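Local coordinates for imelysin-like protein (Psychrobacter arcticus, PDB 3PF0) that is of unknown function but belongs to the imelysin-like (peptidase M75) family and is a putative metalloendopeptidase, at residues K72-L77 / T198-I203; N244-E247 / G251-G254; A274-L279 / T338-L343; A290-N295 / P350-R355. All blocks are in the same frame, centred on the assembly; numbering follows the deposited sequence. Where two conformers were deposited one is given.

Contact 1 of 4, residues K72-L77 / T198-I203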
loop_
_atom_site.group_PDB
_atom_site.type_symbol
_atom_site.label_atom_id
_atom_site.label_comp_id
_atom_site.label_asym_id
_atom_site.label_seq_id
_atom_site.Cartn_x
_atom_site.Cartn_y
_atom_site.Cartn_z
ATOM N N LYS A 72 14.045 -1.692 0.382
ATOM C CA LYS A 72 14.989 -2.014 -0.699
ATOM C C LYS A 72 14.778 -1.051 -1.902
ATOM O O LYS A 72 15.743 -0.472 -2.406
ATOM C CB LYS A 72 14.778 -3.486 -1.107
ATOM C CG LYS A 72 15.585 -4.017 -2.290
ATOM C CD LYS A 72 15.123 -5.444 -2.591
ATOM C CE LYS A 72 15.660 -6.024 -3.876
ATOM N NZ LYS A 72 15.382 -7.484 -3.978
ATOM N N GLN A 73 13.516 -0.853 -2.305
ATOM C CA GLN A 73 13.138 0.017 -3.417
ATOM C C GLN A 73 13.424 1.493 -3.119
ATOM O O GLN A 73 13.780 2.228 -4.045
ATOM C CB GLN A 73 11.666 -0.188 -3.807
ATOM C CG GLN A 73 11.319 -1.591 -4.329
ATOM C CD GLN A 73 12.359 -2.256 -5.206
ATOM O OE1 GLN A 73 13.029 -1.639 -6.047
ATOM N NE2 GLN A 73 12.489 -3.554 -5.046
ATOM N N SER A 74 13.271 1.915 -1.838
ATOM C CA SER A 74 13.557 3.279 -1.394
ATOM C C SER A 74 15.068 3.507 -1.437
ATOM O O SER A 74 15.518 4.575 -1.843
ATOM C CB SER A 74 13.002 3.518 0.008
ATOM O OG SER A 74 12.990 4.902 0.320
ATOM N N ASP A 75 15.854 2.476 -1.039
ATOM C CA ASP A 75 17.326 2.505 -1.086
ATOM C C ASP A 75 17.801 2.611 -2.539
ATOM O O ASP A 75 18.714 3.386 -2.819
ATOM C CB ASP A 75 17.941 1.238 -0.453
ATOM C CG ASP A 75 17.932 1.183 1.065
ATOM O OD1 ASP A 75 17.491 2.173 1.695
ATOM O OD2 ASP A 75 18.325 0.133 1.619
ATOM N N LEU A 76 17.189 1.835 -3.461
ATOM C CA LEU A 76 17.582 1.909 -4.872
ATOM C C LEU A 76 17.230 3.290 -5.454
ATOM O O LEU A 76 18.034 3.830 -6.219
ATOM C CB LEU A 76 16.998 0.770 -5.736
ATOM C CG LEU A 76 17.349 0.804 -7.271
ATOM C CD1 LEU A 76 18.868 0.891 -7.535
ATOM C CD2 LEU A 76 16.740 -0.362 -8.000
ATOM N N LEU A 77 16.082 3.887 -5.049
ATOM C CA LEU A 77 15.704 5.221 -5.510
ATOM C C LEU A 77 16.728 6.237 -5.016
ATOM O O LEU A 77 17.201 7.048 -5.812
ATOM C CB LEU A 77 14.272 5.619 -5.066
ATOM C CG LEU A 77 13.756 7.009 -5.549
ATOM C CD1 LEU A 77 13.727 7.114 -7.094
ATOM C CD2 LEU A 77 12.397 7.332 -4.957
ATOM N N THR A 198 14.937 5.189 5.922
ATOM C CA THR A 198 15.131 5.086 7.375
ATOM C C THR A 198 13.830 4.644 8.072
ATOM O O THR A 198 13.878 3.772 8.931
ATOM C CB THR A 198 15.633 6.426 7.940
ATOM O OG1 THR A 198 16.876 6.751 7.319
ATOM C CG2 THR A 198 15.802 6.407 9.471
ATOM N N ARG A 199 12.682 5.236 7.696
ATOM C CA ARG A 199 11.387 4.916 8.302
ATOM C C ARG A 199 10.957 3.483 7.984
ATOM O O ARG A 199 10.476 2.785 8.872
ATOM C CB ARG A 199 10.306 5.911 7.850
ATOM C CG ARG A 199 10.466 7.285 8.481
ATOM C CD ARG A 199 9.439 8.275 7.952
ATOM N NE ARG A 199 9.665 9.614 8.505
ATOM C CZ ARG A 199 9.197 10.034 9.676
ATOM N NH1 ARG A 199 8.447 9.234 10.427
ATOM N NH2 ARG A 199 9.456 11.262 10.098
ATOM N N LEU A 200 11.143 3.048 6.727
ATOM C CA LEU A 200 10.778 1.707 6.265
ATOM C C LEU A 200 11.634 0.616 6.909
ATOM O O LEU A 200 11.103 -0.449 7.243
ATOM C CB LEU A 200 10.867 1.616 4.728
ATOM C CG LEU A 200 9.862 2.480 3.951
ATOM C CD1 LEU A 200 10.219 2.553 2.478
ATOM C CD2 LEU A 200 8.467 1.974 4.120
ATOM N N LYS A 201 12.945 0.871 7.089
ATOM C CA LYS A 201 13.842 -0.100 7.720
ATOM C C LYS A 201 13.519 -0.228 9.196
ATOM O O LYS A 201 13.590 -1.328 9.741
ATOM C CB LYS A 201 15.312 0.276 7.518
ATOM C CG LYS A 201 15.913 -0.408 6.296
ATOM C CD LYS A 201 17.228 0.227 5.865
ATOM C CE LYS A 201 17.040 1.179 4.709
ATOM N NZ LYS A 201 17.931 2.368 4.813
ATOM N N ASP A 202 13.105 0.878 9.828
ATOM C CA ASP A 202 12.731 0.875 11.238
ATOM C C ASP A 202 11.472 0.035 11.458
ATOM O O ASP A 202 11.402 -0.670 12.457
ATOM C CB ASP A 202 12.539 2.308 11.755
ATOM C CG ASP A 202 13.832 3.077 12.011
ATOM O OD1 ASP A 202 14.907 2.642 11.502
ATOM O OD2 ASP A 202 13.774 4.123 12.703
ATOM N N ILE A 203 10.503 0.081 10.507
ATOM C CA ILE A 203 9.258 -0.697 10.559
ATOM C C ILE A 203 9.588 -2.180 10.351
ATOM O O ILE A 203 9.096 -3.011 11.120
ATOM C CB ILE A 203 8.199 -0.170 9.553
ATOM C CG1 ILE A 203 7.720 1.237 9.980
ATOM C CG2 ILE A 203 6.994 -1.134 9.426
ATOM C CD1 ILE A 203 7.224 2.046 8.886
#

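Contact 2 of 4, residues N244-E247 / G251-G254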
loop_
_atom_site.group_PDB
_atom_site.type_symbol
_atom_site.label_atom_id
_atom_site.label_comp_id
_atom_site.label_asym_id
_atom_site.label_seq_id
_atom_site.Cartn_x
_atom_site.Cartn_y
_atom_site.Cartn_z
ATOM N N ASN A 244 -11.801 5.559 -1.015
ATOM C CA ASN A 244 -10.878 6.691 -1.118
ATOM C C ASN A 244 -10.150 6.761 -2.437
ATOM O O ASN A 244 -9.872 7.869 -2.883
ATOM C CB ASN A 244 -9.852 6.697 0.033
ATOM C CG ASN A 244 -10.467 6.793 1.407
ATOM O OD1 ASN A 244 -11.590 7.295 1.595
ATOM N ND2 ASN A 244 -9.735 6.329 2.408
ATOM N N ALA A 245 -9.812 5.617 -3.047
ATOM C CA ALA A 245 -9.069 5.631 -4.302
ATOM C C ALA A 245 -9.951 5.543 -5.554
ATOM O O ALA A 245 -9.528 6.043 -6.596
ATOM C CB ALA A 245 -8.043 4.504 -4.315
ATOM N N ILE A 246 -11.152 4.931 -5.480
ATOM C CA ILE A 246 -11.979 4.740 -6.681
ATOM C C ILE A 246 -13.268 5.587 -6.669
ATOM O O ILE A 246 -13.397 6.463 -7.515
ATOM C CB ILE A 246 -12.277 3.220 -6.934
ATOM C CG1 ILE A 246 -10.970 2.385 -7.098
ATOM C CG2 ILE A 246 -13.245 2.983 -8.119
ATOM C CD1 ILE A 246 -10.033 2.732 -8.316
ATOM N N GLU A 247 -14.221 5.303 -5.762
ATOM C CA GLU A 247 -15.523 5.971 -5.701
ATOM C C GLU A 247 -15.408 7.491 -5.573
ATOM O O GLU A 247 -15.985 8.202 -6.396
ATOM C CB GLU A 247 -16.379 5.413 -4.550
ATOM C CG GLU A 247 -17.766 6.018 -4.455
ATOM C CD GLU A 247 -18.615 5.495 -3.317
ATOM O OE1 GLU A 247 -18.140 5.517 -2.158
ATOM O OE2 GLU A 247 -19.767 5.081 -3.581
ATOM N N GLY A 251 -15.822 10.384 -8.649
ATOM C CA GLY A 251 -17.176 10.882 -8.424
ATOM C C GLY A 251 -18.255 9.960 -8.950
ATOM O O GLY A 251 -19.034 10.348 -9.825
ATOM N N LEU A 252 -18.281 8.721 -8.445
ATOM C CA LEU A 252 -19.239 7.702 -8.881
ATOM C C LEU A 252 -20.562 7.778 -8.102
ATOM O O LEU A 252 -21.605 7.411 -8.648
ATOM C CB LEU A 252 -18.630 6.289 -8.757
ATOM C CG LEU A 252 -17.287 6.019 -9.460
ATOM C CD1 LEU A 252 -16.788 4.647 -9.127
ATOM C CD2 LEU A 252 -17.392 6.157 -10.978
ATOM N N SER A 253 -20.517 8.243 -6.839
ATOM C CA SER A 253 -21.688 8.366 -5.957
ATOM C C SER A 253 -22.222 9.806 -5.891
ATOM O O SER A 253 -23.417 10.011 -5.648
ATOM C CB SER A 253 -21.350 7.881 -4.549
ATOM O OG SER A 253 -20.261 8.600 -3.991
ATOM N N GLY A 254 -21.331 10.774 -6.092
ATOM C CA GLY A 254 -21.645 12.200 -6.078
ATOM C C GLY A 254 -20.527 13.030 -6.671
ATOM O O GLY A 254 -19.888 12.598 -7.635
#

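Contact 3 of 4, residues A274-L279 / T338-L343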
loop_
_atom_site.group_PDB
_atom_site.type_symbol
_atom_site.label_atom_id
_atom_site.label_comp_id
_atom_site.label_asym_id
_atom_site.label_seq_id
_atom_site.Cartn_x
_atom_site.Cartn_y
_atom_site.Cartn_z
ATOM N N ALA A 274 -1.088 -3.554 -7.852
ATOM C CA ALA A 274 -0.182 -4.005 -6.788
ATOM C C ALA A 274 -0.977 -4.419 -5.542
ATOM O O ALA A 274 -0.697 -5.468 -4.964
ATOM C CB ALA A 274 0.817 -2.907 -6.442
ATOM N N LYS A 275 -2.019 -3.636 -5.184
ATOM C CA LYS A 275 -2.879 -3.930 -4.037
ATOM C C LYS A 275 -3.703 -5.189 -4.293
ATOM O O LYS A 275 -3.776 -6.043 -3.408
ATOM C CB LYS A 275 -3.790 -2.739 -3.703
ATOM C CG LYS A 275 -3.016 -1.533 -3.191
ATOM C CD LYS A 275 -3.925 -0.459 -2.629
ATOM C CE LYS A 275 -3.094 0.540 -1.875
ATOM N NZ LYS A 275 -3.809 1.057 -0.688
ATOM N N LEU A 276 -4.272 -5.339 -5.517
ATOM C CA LEU A 276 -5.070 -6.519 -5.882
ATOM C C LEU A 276 -4.230 -7.801 -5.852
ATOM O O LEU A 276 -4.680 -8.808 -5.305
ATOM C CB LEU A 276 -5.727 -6.367 -7.268
ATOM C CG LEU A 276 -7.072 -5.656 -7.344
ATOM C CD1 LEU A 276 -7.501 -5.496 -8.801
ATOM C CD2 LEU A 276 -8.160 -6.403 -6.554
ATOM N N ALA A 277 -3.012 -7.754 -6.415
ATOM C CA ALA A 277 -2.088 -8.895 -6.462
ATOM C C ALA A 277 -1.660 -9.351 -5.050
ATOM O O ALA A 277 -1.481 -10.552 -4.823
ATOM C CB ALA A 277 -0.862 -8.537 -7.290
ATOM N N THR A 278 -1.528 -8.401 -4.102
ATOM C CA THR A 278 -1.144 -8.684 -2.715
ATOM C C THR A 278 -2.320 -9.363 -2.008
ATOM O O THR A 278 -2.122 -10.367 -1.319
ATOM C CB THR A 278 -0.666 -7.395 -2.043
ATOM O OG1 THR A 278 0.482 -6.952 -2.759
ATOM C CG2 THR A 278 -0.313 -7.578 -0.576
ATOM N N LEU A 279 -3.540 -8.840 -2.217
ATOM C CA LEU A 279 -4.771 -9.405 -1.661
ATOM C C LEU A 279 -5.003 -10.810 -2.227
ATOM O O LEU A 279 -5.347 -11.714 -1.465
ATOM C CB LEU A 279 -5.971 -8.487 -1.953
ATOM C CG LEU A 279 -7.263 -8.767 -1.171
ATOM C CD1 LEU A 279 -7.124 -8.379 0.301
ATOM C CD2 LEU A 279 -8.428 -8.012 -1.774
ATOM N N THR A 338 -16.527 -3.938 -4.648
ATOM C CA THR A 338 -17.641 -4.012 -3.701
ATOM C C THR A 338 -18.024 -5.499 -3.503
ATOM O O THR A 338 -18.336 -5.907 -2.375
ATOM C CB THR A 338 -18.804 -3.130 -4.195
ATOM O OG1 THR A 338 -18.338 -1.781 -4.256
ATOM C CG2 THR A 338 -20.033 -3.190 -3.287
ATOM N N ASN A 339 -17.963 -6.302 -4.587
ATOM C CA ASN A 339 -18.248 -7.734 -4.514
ATOM C C ASN A 339 -17.156 -8.473 -3.694
ATOM O O ASN A 339 -17.482 -9.424 -2.988
ATOM C CB ASN A 339 -18.395 -8.342 -5.909
ATOM C CG ASN A 339 -18.748 -9.809 -5.885
ATOM O OD1 ASN A 339 -19.727 -10.225 -5.255
ATOM N ND2 ASN A 339 -17.929 -10.632 -6.530
ATOM N N ILE A 340 -15.889 -8.016 -3.755
ATOM C CA ILE A 340 -14.787 -8.608 -2.981
ATOM C C ILE A 340 -15.000 -8.301 -1.477
ATOM O O ILE A 340 -14.869 -9.209 -0.659
ATOM C CB ILE A 340 -13.379 -8.171 -3.496
ATOM C CG1 ILE A 340 -13.087 -8.793 -4.882
ATOM C CG2 ILE A 340 -12.270 -8.534 -2.487
ATOM C CD1 ILE A 340 -11.871 -8.253 -5.612
ATOM N N THR A 341 -15.365 -7.052 -1.123
ATOM C CA THR A 341 -15.628 -6.662 0.277
ATOM C C THR A 341 -16.818 -7.459 0.810
ATOM O O THR A 341 -16.785 -7.906 1.958
ATOM C CB THR A 341 -15.859 -5.145 0.438
ATOM O OG1 THR A 341 -16.849 -4.722 -0.482
ATOM C CG2 THR A 341 -14.620 -4.337 0.213
ATOM N N ARG A 342 -17.840 -7.678 -0.048
ATOM C CA ARG A 342 -19.036 -8.458 0.269
ATOM C C ARG A 342 -18.644 -9.884 0.641
ATOM O O ARG A 342 -19.054 -10.375 1.696
ATOM C CB ARG A 342 -20.011 -8.457 -0.920
ATOM C CG ARG A 342 -21.366 -9.101 -0.618
ATOM C CD ARG A 342 -22.221 -9.299 -1.866
ATOM N NE ARG A 342 -21.623 -10.243 -2.816
ATOM C CZ ARG A 342 -21.724 -11.567 -2.735
ATOM N NH1 ARG A 342 -22.399 -12.131 -1.739
ATOM N NH2 ARG A 342 -21.142 -12.340 -3.644
ATOM N N LEU A 343 -17.816 -10.527 -0.203
ATOM C CA LEU A 343 -17.346 -11.889 0.005
ATOM C C LEU A 343 -16.490 -12.005 1.272
ATOM O O LEU A 343 -16.597 -13.013 1.965
ATOM C CB LEU A 343 -16.559 -12.396 -1.216
ATOM C CG LEU A 343 -17.365 -12.720 -2.485
ATOM C CD1 LEU A 343 -16.447 -12.951 -3.653
ATOM C CD2 LEU A 343 -18.267 -13.936 -2.297
#

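Contact 4 of 4, residues A290-N295 / P350-R355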
loop_
_atom_site.group_PDB
_atom_site.type_symbol
_atom_site.label_atom_id
_atom_site.label_comp_id
_atom_site.label_asym_id
_atom_site.label_seq_id
_atom_site.Cartn_x
_atom_site.Cartn_y
_atom_site.Cartn_z
ATOM N N ALA A 290 -6.321 -24.321 3.003
ATOM C CA ALA A 290 -6.367 -25.580 3.757
ATOM C C ALA A 290 -7.200 -25.411 5.037
ATOM O O ALA A 290 -7.903 -26.343 5.437
ATOM C CB ALA A 290 -4.959 -26.049 4.096
ATOM N N ILE A 291 -7.126 -24.219 5.669
ATOM C CA ILE A 291 -7.888 -23.866 6.873
ATOM C C ILE A 291 -9.384 -23.772 6.498
ATOM O O ILE A 291 -10.234 -24.281 7.233
ATOM C CB ILE A 291 -7.331 -22.554 7.513
ATOM C CG1 ILE A 291 -5.961 -22.809 8.176
ATOM C CG2 ILE A 291 -8.315 -21.926 8.514
ATOM C CD1 ILE A 291 -5.081 -21.564 8.432
ATOM N N LEU A 292 -9.687 -23.153 5.339
ATOM C CA LEU A 292 -11.054 -22.977 4.836
ATOM C C LEU A 292 -11.630 -24.272 4.264
ATOM O O LEU A 292 -12.838 -24.486 4.357
ATOM C CB LEU A 292 -11.114 -21.877 3.758
ATOM C CG LEU A 292 -10.671 -20.466 4.154
ATOM C CD1 LEU A 292 -10.369 -19.636 2.926
ATOM C CD2 LEU A 292 -11.712 -19.769 5.020
ATOM N N GLY A 293 -10.768 -25.105 3.676
ATOM C CA GLY A 293 -11.147 -26.362 3.041
ATOM C C GLY A 293 -11.186 -27.571 3.953
ATOM O O GLY A 293 -10.716 -28.647 3.569
ATOM N N SER A 294 -11.767 -27.410 5.157
ATOM C CA SER A 294 -11.907 -28.488 6.140
ATOM C C SER A 294 -13.234 -29.257 5.957
ATOM O O SER A 294 -13.347 -30.389 6.435
ATOM C CB SER A 294 -11.802 -27.934 7.557
ATOM O OG SER A 294 -10.494 -27.451 7.814
ATOM N N ASN A 295 -14.221 -28.652 5.260
ATOM C CA ASN A 295 -15.529 -29.255 4.991
ATOM C C ASN A 295 -16.031 -28.836 3.588
ATOM O O ASN A 295 -15.343 -29.109 2.602
ATOM C CB ASN A 295 -16.529 -28.883 6.094
ATOM N N PRO A 350 -17.095 -14.911 8.624
ATOM C CA PRO A 350 -17.877 -15.852 9.460
ATOM C C PRO A 350 -17.392 -17.310 9.390
ATOM O O PRO A 350 -17.561 -18.035 10.373
ATOM C CB PRO A 350 -19.298 -15.723 8.915
ATOM C CG PRO A 350 -19.134 -15.233 7.540
ATOM C CD PRO A 350 -17.934 -14.347 7.544
ATOM N N THR A 351 -16.787 -17.736 8.249
ATOM C CA THR A 351 -16.242 -19.091 8.072
ATOM C C THR A 351 -15.036 -19.259 8.998
ATOM O O THR A 351 -14.894 -20.304 9.621
ATOM C CB THR A 351 -15.896 -19.356 6.598
ATOM O OG1 THR A 351 -17.098 -19.310 5.828
ATOM C CG2 THR A 351 -15.212 -20.695 6.377
ATOM N N LEU A 352 -14.204 -18.210 9.125
ATOM C CA LEU A 352 -13.032 -18.218 10.001
ATOM C C LEU A 352 -13.420 -18.000 11.483
ATOM O O LEU A 352 -12.549 -18.055 12.353
ATOM C CB LEU A 352 -12.012 -17.154 9.548
ATOM C CG LEU A 352 -11.298 -17.411 8.208
ATOM C CD1 LEU A 352 -10.696 -16.127 7.656
ATOM C CD2 LEU A 352 -10.225 -18.485 8.337
ATOM N N GLY A 353 -14.711 -17.765 11.744
ATOM C CA GLY A 353 -15.255 -17.546 13.081
ATOM C C GLY A 353 -14.819 -16.266 13.767
ATOM O O GLY A 353 -14.875 -16.178 14.998
ATOM N N ILE A 354 -14.384 -15.263 12.976
ATOM C CA ILE A 354 -13.916 -13.959 13.469
ATOM C C ILE A 354 -15.014 -12.892 13.248
ATOM O O ILE A 354 -16.148 -13.260 12.927
ATOM C CB ILE A 354 -12.532 -13.553 12.884
ATOM C CG1 ILE A 354 -12.467 -13.720 11.346
ATOM C CG2 ILE A 354 -11.404 -14.309 13.607
ATOM C CD1 ILE A 354 -11.327 -13.045 10.701
ATOM N N ARG A 355 -14.705 -11.590 13.471
ATOM C CA ARG A 355 -15.716 -10.523 13.393
ATOM C C ARG A 355 -15.376 -9.410 12.408
ATOM O O ARG A 355 -14.203 -9.087 12.205
ATOM C CB ARG A 355 -15.938 -9.890 14.784
ATOM C CG ARG A 355 -16.465 -10.870 15.838
ATOM C CD ARG A 355 -15.870 -10.646 17.223
ATOM N NE ARG A 355 -14.403 -10.685 17.233
ATOM C CZ ARG A 355 -13.673 -11.793 17.337
ATOM N NH1 ARG A 355 -14.261 -12.979 17.433
ATOM N NH2 ARG A 355 -12.349 -11.722 17.335
#

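Contact 1 of 4, residues K72-L77 / T198-I203
Helix-to-helix packing with a salt bridge along its rim brings Ser-74 and Asp-75 of helix 48-84 against Leu-200 and Lys-201 of helix 183-214. The two segments run in broadly opposite directions, and their backbones are closest at Ser-74 and Leu-200, whose CA atoms lie 8.3 Å apart. Such an approach suits a small residue: Ser-74 points toward the other helix and lays only its CB against Leu-200 CD1, at 3.8 Å. In one of its two conformers the serine hydroxyl hydrogen-bonds to Ser-193 O, two turns before Leu-200 on the other helix. Leu-200 reaches further, to Trp-109 of helix 92-112 and Ile-129 of helix 125-129, as a branched apolar side chain in a core should. This is the lateral pairing of long helices on which the all-helical imelysin fold is built, and the disulfide between Cys-85, just past the end of helix 48-84, and Cys-186 of helix 183-214 links them covalently as well. At the more open margin the charged ends meet. Lys-201 bends at chi3 (-99°) and chi4 (143°), which lays CE beside the carboxylate. Its NZ makes a weak hydrogen bond to Asp-75 OD1 at 3.2 Å, as part of the salt bridge. An alanine in place of Asp-75 would probably leave the Lys-201 ammonium without its counter-charge and let that bent chain swing away from the helix pair. Asp-75 and Lys-201 reach for each other from opposite directions, each starting from a backbone position flanking the apolar pair.

Contact 2 of 4, residues N244-E247 / G251-G254
Leu-252 turns back over the last turns of helix 225-250 and meets both the backbone of Glu-247 and the side chain of Ile-246. Its CG lies beside the backbone N (chi1 -55°), which carries CD1 to 3.9 Å from Glu-247 CA and 4.0 Å from Ile-246 CG2. The leucine and isoleucine lie side by side, pointing the same way, and both go on to helix 327-351: Ile-246 touches Leu-337, and Leu-252 touches Gln-331 and Tyr-334. Branched aliphatic residues suit this seam between the helix end and its neighbour.

Glu-247 behaves differently. CG is anti to the backbone N (chi1 -178°) and the chain stays extended past it, so that the carboxylate passes alongside Ser-253. OE2 comes within 3.4 Å of Ser-253 CB, and Glu-247 CG lies 3.6 Å from Ser-253 OG. The short serine side chain thus lies alongside both the CG and the carboxylate of the glutamate. An alanine at Glu-247 would probably strip this cover from Ser-253 and from Tyr-334, leaving the serine side chain less confined.

In the backbone, Leu-252 N donates to Glu-247 O at 3.1 Å in a nearly straight bond (170°) lying in the carbonyl plane. Gly-251 makes the reversal possible with its positive phi, a region where a CB would be strained and would here collide with Gly-254 O. The leucine packing accompanies this turn. The positive phi of Gly-251 and two bonds back into the last turn, Leu-252 N to Glu-247 O being one, make a Schellman motif, a common way to end an alpha helix.

Contact 3 of 4, residues A274-L279 / T338-L343
Ile-340 of helix 327-351 projects toward helix 268-283 and is met there by Leu-279 and, more loosely, by Leu-276. The tight point is between Ile-340 CG2 and Leu-279 CD2, 3.9 Å apart, where the two side chains slide past each other in opposite directions. Leu-279 holds its CG anti to the backbone N (chi1 -166°), which sends a methyl far enough across to reach the isoleucine. Leu-276 only grazes the other branch, its CD2 standing 4.3 Å from Ile-340 CD1. Since even the nearest CA atoms, those of Leu-279 and Ile-340, are 10.1 Å apart, long aliphatic side chains are needed to span the interval.

The two segments run in broadly the same direction, and helix 298-316 borders both: Leu-308 touches Leu-279, and Thr-311 touches Leu-276 and Ile-340. This is consistent with two diagonally placed members of a helical bundle, meeting through its apolar interior.

On the solvent side, exposed Arg-342 grips Asn-339 OD1 side-on with two nitrogens, NH2 at 3.0 Å and NE at 3.1 Å, the oxygen lying in the guanidinium plane; an amide oxygen one turn back is well suited to this double grip. Thr-341, by contrast, is buried against Val-238 and Lys-242 of helix 225-250. Its OG1 donates to Thr-338 O at 2.7 Å, from a position tilted off the carbonyl plane, and the bond satisfies a buried hydroxyl. On helix 268-283, Thr-278 OG1 donates to Ala-274 O at 2.9 Å, reaching it from the opposite face to Thr-278 N, and also hydrogen-bonds to Ser-111 OG.

Contact 4 of 4, residues A290-N295 / P350-R355
Leu-292 and Thr-351, each at the last turn of its helix, bring the C-terminal ends of helices 286-292 and 327-351 together with their CA atoms 7.2 Å apart. The side chains meet through methyl groups. Leu-292 pushes CD2 toward the other helix end, where it rests 3.9 Å from Thr-351 CG2 and 3.9 Å from Leu-352 CD2. Thr-351 offers the methyl because its chi1 of -64° sets CG2 anti to the backbone N and turns OG1 back to Gln-347 O; a threonine can thus present a methyl to one helix while its hydroxyl is hydrogen-bonded within its own. Leu-352 CD2 also meets Ile-291 CG2, again at 3.9 Å, the two side chains crossing at about a right angle. That one methyl therefore lies against two neighbouring aliphatic residues, and Phe-231 of helix 225-250 adds to the cover of Leu-352.

In the loop after Leu-292, Ser-294 OG donates to Ile-291 O at 3.2 Å from above the carbonyl plane. Gly-293 is the first residue to leave helical geometry. On the other side Gly-353 takes positive phi (67°), easy for a residue without a CB, and two bonds return into the last turn: a Schellman motif, so that a classic helix C-cap and a plain helix end are joined here by aliphatic packing.

Overall arrangement
From the N terminus, the segment of helix 48-84 that opens contact 1 is separated by 120 residues, mostly helical, from the segment of helix 183-214 that closes it. Next in the chain, contact 2 closes a much shorter loop at the end of helix 225-250, its centre about 32 Å from that of contact 1 and on the opposite side of the chain's centre. Helix 268-283 then opens contact 3 and helix 286-292 opens contact 4; contact 3 closes on the middle of helix 327-351 and contact 4 at its C-terminal end and just beyond, so these two loops cross, while the others lie in series. Their centres are about 18 Å apart, binding the later helices together.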